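Local coordinates for arginine 3rd transport system periplasmic binding protein (Legionella pneumophila subsp. pneumophila str. Philadelphia 1, PDB 3KZG) that probably captures arginine in the periplasm and delivers it to a membrane transport system, as a solute-binding protein of family 3, at residues A[161-166]-A[180-185]; A[93-98]-A[153-158]; A[50-55]-A[117-122]; A[86-91]-A[191-196]. All blocks are in the same frame, centred on the assembly; numbering follows the deposited sequence.

Contact 1: A[161-166]-A[180-185]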
loop_
_atom_site.group_PDB
_atom_site.type_symbol
_atom_site.label_atom_id
_atom_site.label_comp_id
_atom_site.label_asym_id
_atom_site.label_seq_id
_atom_site.Cartn_x
_atom_site.Cartn_y
_atom_site.Cartn_z
ATOM N N ALA A 161 14.214 18.078 -16.163
ATOM C CA ALA A 161 15.495 18.767 -16.327
ATOM C C ALA A 161 15.298 20.229 -15.939
ATOM O O ALA A 161 16.165 20.839 -15.317
ATOM C CB ALA A 161 15.975 18.675 -17.781
ATOM N N ALA A 162 14.151 20.785 -16.318
ATOM C CA ALA A 162 13.826 22.175 -16.006
ATOM C C ALA A 162 13.696 22.364 -14.500
ATOM O O ALA A 162 14.214 23.331 -13.941
ATOM C CB ALA A 162 12.525 22.585 -16.697
ATOM N N LYS A 163 13.005 21.436 -13.848
ATOM C CA LYS A 163 12.820 21.499 -12.403
ATOM C C LYS A 163 14.160 21.367 -11.690
ATOM O O LYS A 163 14.407 22.031 -10.684
ATOM C CB LYS A 163 11.882 20.386 -11.930
ATOM C CG LYS A 163 10.416 20.643 -12.213
ATOM C CD LYS A 163 9.550 19.805 -11.287
ATOM C CE LYS A 163 9.808 20.161 -9.828
ATOM N NZ LYS A 163 8.992 19.322 -8.907
ATOM N N TYR A 164 15.018 20.497 -12.214
ATOM C CA TYR A 164 16.341 20.294 -11.638
ATOM C C TYR A 164 17.098 21.624 -11.594
ATOM O O TYR A 164 17.575 22.050 -10.543
ATOM C CB TYR A 164 17.134 19.293 -12.484
ATOM C CG TYR A 164 18.588 19.208 -12.100
ATOM C CD1 TYR A 164 19.007 18.377 -11.063
ATOM C CD2 TYR A 164 19.543 20.000 -12.740
ATOM C CE1 TYR A 164 20.340 18.338 -10.669
ATOM C CE2 TYR A 164 20.881 19.968 -12.350
ATOM C CZ TYR A 164 21.268 19.134 -11.312
ATOM O OH TYR A 164 22.573 19.105 -10.894
ATOM N N TRP A 165 17.196 22.276 -12.746
ATOM C CA TRP A 165 17.909 23.534 -12.847
ATOM C C TRP A 165 17.359 24.648 -11.977
ATOM O O TRP A 165 18.123 25.408 -11.383
ATOM C CB TRP A 165 17.975 23.989 -14.307
ATOM C CG TRP A 165 18.921 23.154 -15.099
ATOM C CD1 TRP A 165 18.604 22.224 -16.047
ATOM C CD2 TRP A 165 20.343 23.102 -14.945
ATOM N NE1 TRP A 165 19.741 21.592 -16.490
ATOM C CE2 TRP A 165 20.823 22.113 -15.828
ATOM C CE3 TRP A 165 21.259 23.799 -14.143
ATOM C CZ2 TRP A 165 22.180 21.798 -15.932
ATOM C CZ3 TRP A 165 22.616 23.485 -14.247
ATOM C CH2 TRP A 165 23.059 22.493 -15.136
HETATM N N MSE A 166 16.042 24.758 -11.881
HETATM C CA MSE A 166 15.507 25.819 -11.057
HETATM C C MSE A 166 15.784 25.593 -9.579
HETATM O O MSE A 166 15.817 26.540 -8.798
HETATM C CB MSE A 166 14.016 25.980 -11.272
HETATM C CG MSE A 166 13.474 27.122 -10.460
HETATM SE SE MSE A 166 11.658 27.408 -10.867
HETATM C CE MSE A 166 10.871 26.084 -9.683
ATOM N N TYR A 180 16.421 30.779 -12.210
ATOM C CA TYR A 180 15.426 30.394 -13.207
ATOM C C TYR A 180 13.992 30.418 -12.686
ATOM O O TYR A 180 13.750 30.454 -11.478
ATOM C CB TYR A 180 15.723 28.976 -13.717
ATOM C CG TYR A 180 17.104 28.795 -14.297
ATOM C CD1 TYR A 180 17.455 29.379 -15.517
ATOM C CD2 TYR A 180 18.066 28.043 -13.624
ATOM C CE1 TYR A 180 18.735 29.218 -16.051
ATOM C CE2 TYR A 180 19.344 27.877 -14.144
ATOM C CZ TYR A 180 19.673 28.465 -15.359
ATOM O OH TYR A 180 20.938 28.285 -15.880
ATOM N N LYS A 181 13.050 30.397 -13.623
ATOM C CA LYS A 181 11.625 30.351 -13.318
ATOM C C LYS A 181 10.941 29.621 -14.477
ATOM O O LYS A 181 11.333 29.774 -15.640
ATOM C CB LYS A 181 11.024 31.758 -13.145
ATOM C CG LYS A 181 11.024 32.630 -14.389
ATOM C CD LYS A 181 10.216 33.902 -14.149
ATOM C CE LYS A 181 10.313 34.862 -15.319
ATOM N NZ LYS A 181 9.559 36.123 -15.065
ATOM N N LEU A 182 9.936 28.816 -14.153
ATOM C CA LEU A 182 9.207 28.055 -15.159
ATOM C C LEU A 182 8.077 28.890 -15.744
ATOM O O LEU A 182 7.429 29.665 -15.039
ATOM C CB LEU A 182 8.633 26.778 -14.542
ATOM C CG LEU A 182 9.560 25.910 -13.690
ATOM C CD1 LEU A 182 8.824 24.639 -13.287
ATOM C CD2 LEU A 182 10.831 25.572 -14.460
ATOM N N ILE A 183 7.839 28.719 -17.039
ATOM C CA ILE A 183 6.791 29.456 -17.731
ATOM C C ILE A 183 5.701 28.489 -18.189
ATOM O O ILE A 183 5.954 27.606 -19.013
ATOM C CB ILE A 183 7.368 30.195 -18.957
ATOM C CG1 ILE A 183 8.565 31.054 -18.528
ATOM C CG2 ILE A 183 6.293 31.064 -19.601
ATOM C CD1 ILE A 183 8.235 32.101 -17.474
ATOM N N GLY A 184 4.497 28.656 -17.646
ATOM C CA GLY A 184 3.388 27.784 -18.002
ATOM C C GLY A 184 3.528 26.420 -17.357
ATOM O O GLY A 184 4.523 26.156 -16.687
ATOM N N LYS A 185 2.538 25.553 -17.545
ATOM C CA LYS A 185 2.583 24.205 -16.976
ATOM C C LYS A 185 3.405 23.305 -17.905
ATOM O O LYS A 185 3.757 23.708 -19.012
ATOM C CB LYS A 185 1.165 23.642 -16.851
ATOM C CG LYS A 185 0.169 24.604 -16.226
ATOM C CD LYS A 185 -1.266 24.104 -16.370
ATOM C CE LYS A 185 -2.262 25.177 -15.935
ATOM N NZ LYS A 185 -3.676 24.742 -16.131
HETATM O O HOH W 1 17.052 28.753 -10.240
#
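Met166, Leu182 and Tyr180 carry most of the packing between the last turns of helix 159-166 and the start of strand 180-188. Among the apolar contacts, the selenium of Met166, a selenomethionine, rests 3.8 Å from Leu182 CG, and the two side chains cross at about a right angle. A chi1 of -178°, CG anti to the backbone N, brings Met166 CG to 3.5 Å from Tyr180 O. One turn earlier, Ala162 CB meets Leu182 CD2 at 4.1 Å. The Tyr180 ring offers its CD2-CE2 side to Trp165: CB of that residue lies 4.1 Å from CD2, while Trp165 O sits at the ring edge near its plane.

The polar link is indirect. A single water donates to Met166 O and accepts from Tyr180 N, each at 2.9 Å, bridging the end of the helix to the first amide of the strand. The Tyr180 hydroxyl is bonded to Glu169.

The axes of 161-166 and 180-183 run roughly antiparallel, at 149°, within a beta-alpha-beta crossover that starts from strand 154-158 and passes over strand 91-97. Met157 of strand 154-158 packs against Ala162 and Trp165, and Leu144 and Leu147 of helix 140-148 adjoin Tyr180.

Contact 2: A[93-98]-A[153-158]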
loop_
_atom_site.group_PDB
_atom_site.type_symbol
_atom_site.label_atom_id
_atom_site.label_comp_id
_atom_site.label_asym_id
_atom_site.label_seq_id
_atom_site.Cartn_x
_atom_site.Cartn_y
_atom_site.Cartn_z
ATOM N N GLN A 93 8.952 21.520 -20.894
ATOM C CA GLN A 93 8.709 22.648 -19.999
ATOM C C GLN A 93 9.486 23.889 -20.418
ATOM O O GLN A 93 10.676 23.811 -20.720
ATOM C CB GLN A 93 9.104 22.257 -18.568
ATOM C CG GLN A 93 9.074 23.400 -17.545
ATOM C CD GLN A 93 7.665 23.847 -17.190
ATOM O OE1 GLN A 93 6.863 23.061 -16.694
ATOM N NE2 GLN A 93 7.362 25.116 -17.444
ATOM N N TYR A 94 8.812 25.035 -20.446
ATOM C CA TYR A 94 9.479 26.282 -20.800
ATOM C C TYR A 94 10.128 26.843 -19.538
ATOM O O TYR A 94 9.511 26.873 -18.467
ATOM C CB TYR A 94 8.486 27.300 -21.375
ATOM C CG TYR A 94 8.154 27.087 -22.840
ATOM C CD1 TYR A 94 9.053 27.460 -23.845
ATOM C CD2 TYR A 94 6.943 26.507 -23.224
ATOM C CE1 TYR A 94 8.755 27.260 -25.193
ATOM C CE2 TYR A 94 6.633 26.303 -24.568
ATOM C CZ TYR A 94 7.543 26.682 -25.548
ATOM O OH TYR A 94 7.236 26.482 -26.883
ATOM N N ILE A 95 11.382 27.262 -19.668
ATOM C CA ILE A 95 12.136 27.826 -18.557
ATOM C C ILE A 95 12.878 29.067 -19.046
ATOM O O ILE A 95 13.280 29.137 -20.204
ATOM C CB ILE A 95 13.140 26.792 -17.993
ATOM C CG1 ILE A 95 13.881 27.381 -16.791
ATOM C CG2 ILE A 95 14.126 26.363 -19.084
ATOM C CD1 ILE A 95 14.735 26.377 -16.060
ATOM N N THR A 96 13.033 30.054 -18.170
ATOM C CA THR A 96 13.734 31.290 -18.519
ATOM C C THR A 96 14.388 31.842 -17.253
ATOM O O THR A 96 14.229 31.273 -16.178
ATOM C CB THR A 96 12.760 32.339 -19.107
ATOM O OG1 THR A 96 13.506 33.432 -19.657
ATOM C CG2 THR A 96 11.816 32.867 -18.032
ATOM N N THR A 97 15.136 32.933 -17.375
ATOM C CA THR A 97 15.790 33.517 -16.207
ATOM C C THR A 97 14.798 34.346 -15.404
ATOM O O THR A 97 13.905 34.965 -15.970
ATOM C CB THR A 97 16.987 34.401 -16.612
ATOM O OG1 THR A 97 16.552 35.399 -17.545
ATOM C CG2 THR A 97 18.080 33.552 -17.246
ATOM N N VAL A 98 14.962 34.349 -14.085
ATOM C CA VAL A 98 14.071 35.085 -13.185
ATOM C C VAL A 98 13.923 36.565 -13.525
ATOM O O VAL A 98 12.878 37.164 -13.274
ATOM C CB VAL A 98 14.542 34.976 -11.724
ATOM C CG1 VAL A 98 14.566 33.522 -11.301
ATOM C CG2 VAL A 98 15.919 35.602 -11.571
ATOM N N ASP A 153 15.475 34.005 -25.484
ATOM C CA ASP A 153 14.593 34.525 -24.450
ATOM C C ASP A 153 14.174 33.451 -23.455
ATOM O O ASP A 153 13.869 33.739 -22.297
ATOM C CB ASP A 153 13.343 35.127 -25.090
ATOM C CG ASP A 153 13.667 36.197 -26.104
ATOM O OD1 ASP A 153 14.402 37.142 -25.756
ATOM O OD2 ASP A 153 13.182 36.098 -27.250
ATOM N N ALA A 154 14.147 32.210 -23.917
ATOM C CA ALA A 154 13.746 31.096 -23.076
ATOM C C ALA A 154 14.195 29.795 -23.722
ATOM O O ALA A 154 14.701 29.785 -24.845
ATOM C CB ALA A 154 12.231 31.090 -22.903
ATOM N N SER A 155 13.985 28.703 -23.003
ATOM C CA SER A 155 14.366 27.382 -23.465
ATOM C C SER A 155 13.261 26.362 -23.188
ATOM O O SER A 155 12.585 26.432 -22.160
ATOM C CB SER A 155 15.659 26.959 -22.759
ATOM O OG SER A 155 15.967 25.602 -23.010
ATOM N N LEU A 156 13.069 25.433 -24.121
ATOM C CA LEU A 156 12.083 24.369 -23.967
ATOM C C LEU A 156 12.918 23.102 -23.838
ATOM O O LEU A 156 13.648 22.738 -24.761
ATOM C CB LEU A 156 11.164 24.286 -25.201
ATOM C CG LEU A 156 10.093 23.183 -25.168
ATOM C CD1 LEU A 156 9.236 23.327 -23.916
ATOM C CD2 LEU A 156 9.223 23.267 -26.413
HETATM N N MSE A 157 12.832 22.460 -22.674
HETATM C CA MSE A 157 13.583 21.244 -22.379
HETATM C C MSE A 157 12.719 20.249 -21.607
HETATM O O MSE A 157 11.537 20.497 -21.384
HETATM C CB MSE A 157 14.836 21.593 -21.557
HETATM C CG MSE A 157 14.563 22.242 -20.196
HETATM SE SE MSE A 157 16.169 22.812 -19.234
HETATM C CE MSE A 157 16.704 24.302 -20.385
ATOM N N ASP A 158 13.310 19.126 -21.215
ATOM C CA ASP A 158 12.588 18.113 -20.452
ATOM C C ASP A 158 12.075 18.739 -19.148
ATOM O O ASP A 158 12.772 19.544 -18.517
ATOM C CB ASP A 158 13.505 16.929 -20.112
ATOM C CG ASP A 158 14.139 16.289 -21.346
ATOM O OD1 ASP A 158 13.401 15.879 -22.265
ATOM O OD2 ASP A 158 15.383 16.186 -21.388
#
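Gln93 begins an antiparallel strand pairing by forming a hydrogen-bonded pair with Met157, a selenomethionine: its N donates to Met157 O at 2.8 Å, in a bond bent at the hydrogen, and its O accepts from Met157 N at 3.2 Å. The side chain bends at chi2 (72°), and NE2 makes a straight bond (174°) to the carbonyl of Tyr94 and a hydrogen bond to Gly184 O, where the chain turns after residues 180-183.

Tyr94 forms a non-hydrogen-bonded pair with Leu156. CD1 of Leu156 stands 3.8 Å from the centre of the Tyr94 ring, only 4° off its normal, in a CH-pi contact, and CD2 reaches out to the hydroxyl, which is bonded to Glu128.

Ile95 and Ser155 exchange two 2.9 Å bonds through N and O. On the opposite face from Tyr94, Ile95 CG2 touches Met157 CE at 3.5 Å. Thr96 finishes the contact, OG1 donating to Asp153 O at 2.7 Å within the carbonyl plane.

The pair lies inside the five-stranded sheet of one lobe of the binding-protein fold: strand 180-188 borders 91-97, strand 112-116 flanks 154-158, and helices 140-148 and 159-166 cover the face bearing Gln93, Ile95 and Met157.

Contact 3: A[50-55]-A[117-122]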
loop_
_atom_site.group_PDB
_atom_site.type_symbol
_atom_site.label_atom_id
_atom_site.label_comp_id
_atom_site.label_asym_id
_atom_site.label_seq_id
_atom_site.Cartn_x
_atom_site.Cartn_y
_atom_site.Cartn_z
ATOM N N TYR A 50 27.842 10.222 -25.291
ATOM C CA TYR A 50 27.987 10.937 -26.550
ATOM C C TYR A 50 27.220 12.225 -26.390
ATOM O O TYR A 50 26.438 12.368 -25.456
ATOM C CB TYR A 50 27.331 10.166 -27.696
ATOM C CG TYR A 50 27.931 8.822 -28.001
ATOM C CD1 TYR A 50 28.823 8.661 -29.058
ATOM C CD2 TYR A 50 27.591 7.700 -27.246
ATOM C CE1 TYR A 50 29.361 7.419 -29.360
ATOM C CE2 TYR A 50 28.126 6.452 -27.539
ATOM C CZ TYR A 50 29.009 6.321 -28.597
ATOM O OH TYR A 50 29.545 5.093 -28.893
ATOM N N ILE A 51 27.444 13.168 -27.293
ATOM C CA ILE A 51 26.683 14.398 -27.264
ATOM C C ILE A 51 25.325 13.895 -27.760
ATOM O O ILE A 51 25.264 13.152 -28.740
ATOM C CB ILE A 51 27.258 15.434 -28.243
ATOM C CG1 ILE A 51 28.622 15.910 -27.745
ATOM C CG2 ILE A 51 26.304 16.609 -28.387
ATOM C CD1 ILE A 51 29.259 16.951 -28.636
ATOM N N PHE A 52 24.252 14.284 -27.079
ATOM C CA PHE A 52 22.900 13.836 -27.425
ATOM C C PHE A 52 22.637 13.508 -28.902
ATOM O O PHE A 52 22.259 12.381 -29.236
ATOM C CB PHE A 52 21.863 14.864 -26.954
ATOM C CG PHE A 52 20.438 14.392 -27.101
ATOM C CD1 PHE A 52 19.916 13.436 -26.232
ATOM C CD2 PHE A 52 19.637 14.864 -28.135
ATOM C CE1 PHE A 52 18.616 12.951 -26.393
ATOM C CE2 PHE A 52 18.336 14.388 -28.311
ATOM C CZ PHE A 52 17.824 13.427 -27.436
ATOM N N ASP A 53 22.827 14.488 -29.782
ATOM C CA ASP A 53 22.571 14.289 -31.207
ATOM C C ASP A 53 23.381 13.166 -31.869
ATOM O O ASP A 53 22.954 12.612 -32.880
ATOM C CB ASP A 53 22.808 15.592 -31.969
ATOM C CG ASP A 53 22.098 15.613 -33.306
ATOM O OD1 ASP A 53 22.481 16.422 -34.176
ATOM O OD2 ASP A 53 21.146 14.821 -33.477
ATOM N N ASP A 54 24.542 12.831 -31.313
ATOM C CA ASP A 54 25.361 11.775 -31.895
ATOM C C ASP A 54 24.890 10.372 -31.516
ATOM O O ASP A 54 25.346 9.384 -32.096
ATOM C CB ASP A 54 26.834 11.930 -31.490
ATOM C CG ASP A 54 27.511 13.122 -32.157
ATOM O OD1 ASP A 54 27.075 13.533 -33.255
ATOM O OD2 ASP A 54 28.495 13.635 -31.586
ATOM N N LEU A 55 23.979 10.284 -30.551
ATOM C CA LEU A 55 23.471 8.995 -30.092
ATOM C C LEU A 55 22.800 8.190 -31.197
ATOM O O LEU A 55 22.947 6.970 -31.266
ATOM C CB LEU A 55 22.486 9.195 -28.932
ATOM C CG LEU A 55 23.090 9.569 -27.575
ATOM C CD1 LEU A 55 21.978 9.890 -26.586
ATOM C CD2 LEU A 55 23.960 8.414 -27.065
ATOM N N LYS A 117 19.433 20.208 -29.774
ATOM C CA LYS A 117 19.466 19.573 -31.090
ATOM C C LYS A 117 19.271 18.058 -31.005
ATOM O O LYS A 117 19.964 17.381 -30.257
ATOM C CB LYS A 117 20.793 19.878 -31.793
ATOM C CG LYS A 117 20.864 19.327 -33.217
ATOM C CD LYS A 117 22.196 19.631 -33.890
ATOM C CE LYS A 117 22.187 19.155 -35.338
ATOM N NZ LYS A 117 23.476 19.424 -36.045
ATOM N N GLY A 118 18.332 17.534 -31.790
ATOM C CA GLY A 118 18.071 16.104 -31.780
ATOM C C GLY A 118 16.748 15.737 -31.122
ATOM O O GLY A 118 16.244 14.632 -31.314
ATOM N N THR A 119 16.186 16.659 -30.341
ATOM C CA THR A 119 14.909 16.411 -29.673
ATOM C C THR A 119 13.766 16.895 -30.553
ATOM O O THR A 119 13.983 17.587 -31.546
ATOM C CB THR A 119 14.794 17.168 -28.322
ATOM O OG1 THR A 119 14.767 18.581 -28.563
ATOM C CG2 THR A 119 15.949 16.824 -27.408
ATOM N N PRO A 120 12.526 16.530 -30.201
ATOM C CA PRO A 120 11.368 16.956 -30.988
ATOM C C PRO A 120 10.866 18.319 -30.514
ATOM O O PRO A 120 9.795 18.771 -30.919
ATOM C CB PRO A 120 10.362 15.846 -30.728
ATOM C CG PRO A 120 10.615 15.534 -29.286
ATOM C CD PRO A 120 12.137 15.516 -29.203
ATOM N N TYR A 121 11.657 18.978 -29.670
ATOM C CA TYR A 121 11.263 20.270 -29.118
ATOM C C TYR A 121 11.181 21.433 -30.108
ATOM O O TYR A 121 10.327 22.315 -29.966
ATOM C CB TYR A 121 12.162 20.618 -27.929
ATOM C CG TYR A 121 12.023 19.623 -26.788
ATOM C CD1 TYR A 121 10.778 19.057 -26.482
ATOM C CD2 TYR A 121 13.117 19.263 -26.002
ATOM C CE1 TYR A 121 10.628 18.164 -25.426
ATOM C CE2 TYR A 121 12.976 18.367 -24.938
ATOM C CZ TYR A 121 11.726 17.824 -24.659
ATOM O OH TYR A 121 11.570 16.939 -23.623
ATOM N N ALA A 122 12.052 21.442 -31.110
ATOM C CA ALA A 122 12.004 22.501 -32.107
ATOM C C ALA A 122 10.643 22.407 -32.786
ATOM O O ALA A 122 9.960 23.412 -33.007
ATOM C CB ALA A 122 13.111 22.307 -33.139
HETATM O O HOH W 2 22.518 17.422 -29.320
#
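Asp53 and Gly118 bring their CA atoms to 4.9 Å as two loop segments meet, the one before helix 55-60 and the other leading into helix 121-127. In the two-lobed fold of type II periplasmic binding proteins these belong to different lobes, so the contact reaches from one lobe to the other. A water spans the backbones, accepting from Asp53 N and donating to Lys117 O at 2.7 Å. Positive phi at Gly118 (108°) suits glycine, and its CA lies 3.7 Å from Asp53 OD2.

Lys117 stretches out fully, and its chain crosses the Asp53 carboxylate obliquely. OD1 lies against the methylene flank, 3.0 Å from CE, and the salt bridge to NZ is long at 3.7 Å. A second long, weak ion pair links NZ to Glu138. Gly118 O accepts a hydrogen bond from Arg77, a further polar link close by.

Phe52 supplies the apolar part. Its CG is anti to the backbone N (chi1 -172°), and the ring comes edge-on to the opposing backbone, with Lys117 O and Gly118 C near the ring plane. Beyond them, the methyl CG2 of Thr119 stands 3.5 Å from Phe52 CE2.

Contact 4: A[86-91]-A[191-196]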
loop_
_atom_site.group_PDB
_atom_site.type_symbol
_atom_site.label_atom_id
_atom_site.label_comp_id
_atom_site.label_asym_id
_atom_site.label_seq_id
_atom_site.Cartn_x
_atom_site.Cartn_y
_atom_site.Cartn_z
ATOM N N PRO A 86 7.767 2.503 -22.457
ATOM C CA PRO A 86 8.273 3.739 -21.853
ATOM C C PRO A 86 8.418 3.495 -20.353
ATOM O O PRO A 86 7.631 2.742 -19.772
ATOM C CB PRO A 86 7.185 4.756 -22.186
ATOM C CG PRO A 86 5.934 3.910 -22.202
ATOM C CD PRO A 86 6.375 2.656 -22.917
ATOM N N TYR A 87 9.430 4.094 -19.731
ATOM C CA TYR A 87 9.641 3.916 -18.295
ATOM C C TYR A 87 9.269 5.172 -17.539
ATOM O O TYR A 87 9.426 5.242 -16.322
ATOM C CB TYR A 87 11.106 3.570 -17.993
ATOM C CG TYR A 87 12.134 4.548 -18.544
ATOM C CD1 TYR A 87 12.396 5.768 -17.913
ATOM C CD2 TYR A 87 12.867 4.233 -19.689
ATOM C CE1 TYR A 87 13.376 6.648 -18.417
ATOM C CE2 TYR A 87 13.836 5.100 -20.193
ATOM C CZ TYR A 87 14.090 6.295 -19.562
ATOM O OH TYR A 87 15.061 7.138 -20.081
HETATM N N MSE A 88 8.770 6.165 -18.262
HETATM C CA MSE A 88 8.412 7.432 -17.644
HETATM C C MSE A 88 7.652 8.305 -18.638
HETATM O O MSE A 88 7.924 8.275 -19.844
HETATM C CB MSE A 88 9.696 8.139 -17.188
HETATM C CG MSE A 88 9.513 9.484 -16.516
HETATM SE SE MSE A 88 11.194 10.142 -15.782
HETATM C CE MSE A 88 10.573 11.859 -15.115
ATOM N N GLU A 89 6.682 9.064 -18.140
ATOM C CA GLU A 89 5.917 9.953 -19.007
ATOM C C GLU A 89 6.839 11.078 -19.474
ATOM O O GLU A 89 7.662 11.561 -18.704
ATOM C CB GLU A 89 4.726 10.548 -18.252
ATOM C CG GLU A 89 3.833 11.427 -19.106
ATOM C CD GLU A 89 2.616 11.944 -18.352
ATOM O OE1 GLU A 89 2.771 12.828 -17.482
ATOM O OE2 GLU A 89 1.504 11.455 -18.631
ATOM N N SER A 90 6.711 11.491 -20.732
ATOM C CA SER A 90 7.559 12.557 -21.257
ATOM C C SER A 90 6.809 13.877 -21.387
ATOM O O SER A 90 5.789 13.965 -22.072
ATOM C CB SER A 90 8.150 12.155 -22.620
ATOM O OG SER A 90 7.139 11.866 -23.572
ATOM N N ASN A 91 7.315 14.901 -20.706
ATOM C CA ASN A 91 6.711 16.229 -20.757
ATOM C C ASN A 91 7.801 17.268 -20.974
ATOM O O ASN A 91 8.908 17.116 -20.474
ATOM C CB ASN A 91 5.985 16.566 -19.449
ATOM C CG ASN A 91 4.903 15.571 -19.103
ATOM O OD1 ASN A 91 5.130 14.628 -18.350
ATOM N ND2 ASN A 91 3.720 15.774 -19.658
ATOM N N GLU A 191 5.443 9.905 -26.611
ATOM C CA GLU A 191 4.778 8.823 -25.898
ATOM C C GLU A 191 5.596 8.229 -24.755
ATOM O O GLU A 191 5.477 7.040 -24.453
ATOM C CB GLU A 191 4.386 7.726 -26.896
ATOM C CG GLU A 191 3.580 8.250 -28.074
ATOM C CD GLU A 191 3.121 7.155 -29.023
ATOM O OE1 GLU A 191 2.444 6.210 -28.564
ATOM O OE2 GLU A 191 3.431 7.243 -30.231
ATOM N N GLY A 192 6.423 9.061 -24.123
ATOM C CA GLY A 192 7.220 8.597 -23.000
ATOM C C GLY A 192 8.696 8.387 -23.274
ATOM O O GLY A 192 9.093 8.217 -24.420
ATOM N N TYR A 193 9.507 8.412 -22.216
ATOM C CA TYR A 193 10.942 8.193 -22.344
ATOM C C TYR A 193 11.130 6.690 -22.397
ATOM O O TYR A 193 10.522 5.948 -21.623
ATOM C CB TYR A 193 11.712 8.782 -21.150
ATOM C CG TYR A 193 11.592 10.289 -21.006
ATOM C CD1 TYR A 193 11.898 11.136 -22.069
ATOM C CD2 TYR A 193 11.162 10.866 -19.805
ATOM C CE1 TYR A 193 11.774 12.522 -21.947
ATOM C CE2 TYR A 193 11.040 12.251 -19.671
ATOM C CZ TYR A 193 11.345 13.071 -20.749
ATOM O OH TYR A 193 11.212 14.436 -20.634
ATOM N N SER A 194 11.977 6.237 -23.312
ATOM C CA SER A 194 12.186 4.808 -23.480
ATOM C C SER A 194 13.597 4.428 -23.912
ATOM O O SER A 194 14.393 5.279 -24.310
ATOM C CB SER A 194 11.173 4.280 -24.501
ATOM O OG SER A 194 11.597 3.052 -25.060
ATOM N N ILE A 195 13.895 3.139 -23.820
ATOM C CA ILE A 195 15.190 2.606 -24.220
ATOM C C ILE A 195 15.078 2.331 -25.722
ATOM O O ILE A 195 14.170 1.629 -26.167
ATOM C CB ILE A 195 15.499 1.324 -23.424
ATOM C CG1 ILE A 195 15.607 1.680 -21.933
ATOM C CG2 ILE A 195 16.795 0.686 -23.904
ATOM C CD1 ILE A 195 15.832 0.496 -21.035
HETATM N N MSE A 196 15.998 2.901 -26.496
HETATM C CA MSE A 196 15.988 2.778 -27.949
HETATM C C MSE A 196 16.979 1.754 -28.493
HETATM O O MSE A 196 18.042 1.527 -27.920
HETATM C CB MSE A 196 16.268 4.153 -28.547
HETATM C CG MSE A 196 15.923 4.331 -30.006
HETATM SE SE MSE A 196 16.167 6.193 -30.467
HETATM C CE MSE A 196 18.123 6.243 -30.357
HETATM O O HOH W 3 15.787 7.317 -22.774
#
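Tyr193 sits at the centre of this buried contact, gripped through both backbone and ring. Its carbonyl accepts from Tyr87 N at 2.9 Å, and its own N donates to Met88 O at the same distance. Next to them, Gly192 N gives a more bent bond (136°) to Ser90 OG.

The Tyr193 ring is embraced by residues 88-90. Ser90 CB lies over one face, 3.8 Å from the ring centre, in a CH-pi contact. Met88, a selenomethionine, runs beside the ring and points the same way; its CG is in the ring plane, and SE, at the edge, makes a Met-aromatic contact. Tyr87 adds its own ring: CG sits between the backbone N and the carbonyl carbon (chi1 54°), the crowded position, and one face of the ring receives Tyr193 O while CZ packs 3.8 Å from Tyr193 CB. A water bridges Tyr87 OH and Ser194 O.

These two segments are the crossings between the lobes, the paired hinge segments of a type II periplasmic binding protein, about which the lobes probably open and close, as in relatives.

Farther out, several polar atoms have further partners. Ser90 OG also bonds to Ile189 O, Ser194 OG to Ser84 O, and Tyr87 O to the Tyr221 hydroxyl. Phe16 meets the Tyr193 ring edge-to-face, and Phe29 and Leu33 of helix 29-40 pack on Tyr87. Leu85 of a neighbouring subunit packs against Pro86.

In the fold
From the N terminus, the first lobe supplies residues 50-55, then the chain crosses between lobes at 86-91 and enters the second lobe's sheet at 93-98. Residues 117-122 close contact 3, joining the lobes; 153-158 close contact 2 within the sheet, so the two cross. Contact 1 opens and closes afterwards, between 161 and 185, extending the same sheet: Ile183 N and Lys181 N bond to Tyr94 O and Thr96 O. The return crossing, 191-196, closes contact 4 at the hinge; its loop encloses contacts 1 and 2 and crosses contact 3. Asp158 of contact 2 bonds through OD1 to the hydroxyl of Tyr121 (contact 3) and probably to that of Tyr193 (contact 4).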